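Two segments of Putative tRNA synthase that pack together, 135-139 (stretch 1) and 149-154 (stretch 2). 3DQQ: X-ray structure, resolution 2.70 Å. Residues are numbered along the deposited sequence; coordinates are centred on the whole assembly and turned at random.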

# COMPACT_ATOMS: atom_id res chain seq x y z
N HIS A 135 -1.26 23.27 6.97
CA HIS A 135 -1.49 23.66 5.61
C HIS A 135 -2.96 23.61 5.24
O HIS A 135 -3.72 22.84 5.83
CB HIS A 135 -0.75 22.71 4.70
CG HIS A 135 0.73 22.68 4.96
ND1 HIS A 135 1.58 23.70 4.58
CD2 HIS A 135 1.50 21.76 5.59
CE1 HIS A 135 2.81 23.41 4.96
NE2 HIS A 135 2.79 22.24 5.57
N LEU A 136 -3.35 24.44 4.27
CA LEU A 136 -4.66 24.33 3.61
C LEU A 136 -4.92 22.92 3.08
O LEU A 136 -4.00 22.27 2.58
CB LEU A 136 -4.76 25.33 2.45
CG LEU A 136 -4.85 26.83 2.76
CD1 LEU A 136 -4.61 27.57 1.45
CD2 LEU A 136 -6.19 27.24 3.41
N LEU A 137 -6.16 22.47 3.20
CA LEU A 137 -6.61 21.21 2.60
C LEU A 137 -5.91 20.87 1.31
O LEU A 137 -5.38 19.78 1.16
CB LEU A 137 -8.09 21.30 2.23
CG LEU A 137 -9.05 20.12 2.46
CD1 LEU A 137 -10.19 20.21 1.46
CD2 LEU A 137 -8.41 18.80 2.44
N ALA A 138 -5.94 21.81 0.37
CA ALA A 138 -5.52 21.50 -0.97
C ALA A 138 -3.99 21.45 -1.07
O ALA A 138 -3.47 21.04 -2.08
CB ALA A 138 -6.10 22.47 -1.96
N GLU A 139 -3.28 21.81 -0.01
CA GLU A 139 -1.82 21.69 -0.02
C GLU A 139 -1.39 20.62 0.96
O GLU A 139 -0.25 20.65 1.45
CB GLU A 139 -1.15 23.04 0.36
CG GLU A 139 -1.76 24.24 -0.34
CD GLU A 139 -1.07 25.58 -0.08
OE1 GLU A 139 -0.27 25.74 0.87
OE2 GLU A 139 -1.37 26.51 -0.86
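Stretch 2 (149-154) PMTDSY

Stretch 2 has no regular helix or strand and lies across the turn that follows the short strand 135-136. The two backbones run in opposing order: Leu137 CA is 5.0 Å from Ser153 CA, and Ala138 CA is 4.6 Å from Thr151 CA. Within stretch 1 the turn is closed by a hydrogen bond from Glu139 N to Leu136 O, 2.7 Å.

Ser153 is the polar anchor. Its CA-to-CB bond points toward stretch 1, and chi1 is m (-47°). This places Ser153 OG 2.9 Å from Ala138 N, which donates a hydrogen bond to it at 160°. Ser153 OG also lies 3.3 Å from Leu136 CB. Leu137 N is 3.5 Å from Ser153 OG, but the angle is too poor for a hydrogen bond.

Ala138 packs closely against the backbone of stretch 2. Ala138 CB is 3.4 Å from Thr151 C and 3.5 Å from Asp152 N. Its CA makes a CA-H...O contact with the carbonyl of Met150, with Ala138 CA 3.4 Å from Met150 O. Thr151, chi1 p, and Asp152, chi1 t, direct their CA-to-CB bonds away, so Ala138 meets main chain here.

Leu137 supplies the apolar contact. Its chi1 of -140° lies between wells, and chi2 is t. In this conformation Leu137 CD1 reaches Met150 CB at 3.6 Å and Asp152 O at 3.5 Å. Met150 is m at all three chi angles. This folds the chain back, so that Met150 CE comes 4.0 Å from Leu137 CD1, nearer than Met150 SD at 5.0 Å.

The Asp152 side chain makes no contact with stretch 1. Tyr154 N donates a hydrogen bond to Asp152 OD1, 3.2 Å at 165°. Both carboxylate oxygens also have partners elsewhere in the structure. Tyr154 occupies the N-cap position before a helix. The two stretches together bury 313 Å².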

# COMPACT_ATOMS: atom_id res chain seq x y z
N PRO A 149 -10.03 13.44 -4.28
CA PRO A 149 -8.91 14.38 -4.17
C PRO A 149 -9.48 15.79 -3.99
O PRO A 149 -10.40 16.17 -4.69
CB PRO A 149 -8.21 14.26 -5.54
CG PRO A 149 -9.29 13.78 -6.50
CD PRO A 149 -10.15 12.87 -5.65
N MET A 150 -8.90 16.55 -3.07
CA MET A 150 -9.45 17.84 -2.69
C MET A 150 -8.47 18.92 -3.14
O MET A 150 -7.40 19.09 -2.55
CB MET A 150 -9.68 17.87 -1.19
CG MET A 150 -10.49 16.72 -0.64
SD MET A 150 -12.25 16.48 -1.16
CE MET A 150 -12.93 18.00 -0.41
N THR A 151 -8.81 19.65 -4.19
CA THR A 151 -7.91 20.64 -4.75
C THR A 151 -8.37 22.10 -4.48
O THR A 151 -7.91 23.02 -5.12
CB THR A 151 -7.75 20.37 -6.27
OG1 THR A 151 -8.95 20.74 -6.96
CG2 THR A 151 -7.40 18.88 -6.57
N ASP A 152 -9.26 22.31 -3.52
CA ASP A 152 -9.71 23.65 -3.12
C ASP A 152 -10.00 23.54 -1.61
O ASP A 152 -10.46 22.51 -1.17
CB ASP A 152 -10.92 24.04 -3.95
CG ASP A 152 -11.47 25.44 -3.64
OD1 ASP A 152 -10.90 26.26 -2.87
OD2 ASP A 152 -12.56 25.75 -4.21
N SER A 153 -9.69 24.57 -0.84
CA SER A 153 -9.74 24.54 0.58
C SER A 153 -10.87 25.39 1.12
O SER A 153 -11.09 25.40 2.33
CB SER A 153 -8.41 25.03 1.17
OG SER A 153 -7.30 24.41 0.53
N TYR A 154 -11.60 26.09 0.25
CA TYR A 154 -12.62 27.03 0.70
C TYR A 154 -14.01 26.35 0.78
O TYR A 154 -14.62 26.01 -0.24
CB TYR A 154 -12.65 28.20 -0.24
CG TYR A 154 -13.47 29.38 0.28
CD1 TYR A 154 -13.24 29.92 1.51
CD2 TYR A 154 -14.47 29.97 -0.50
CE1 TYR A 154 -13.97 30.99 1.97
CE2 TYR A 154 -15.24 31.04 -0.02
CZ TYR A 154 -14.97 31.55 1.20
OH TYR A 154 -15.69 32.63 1.68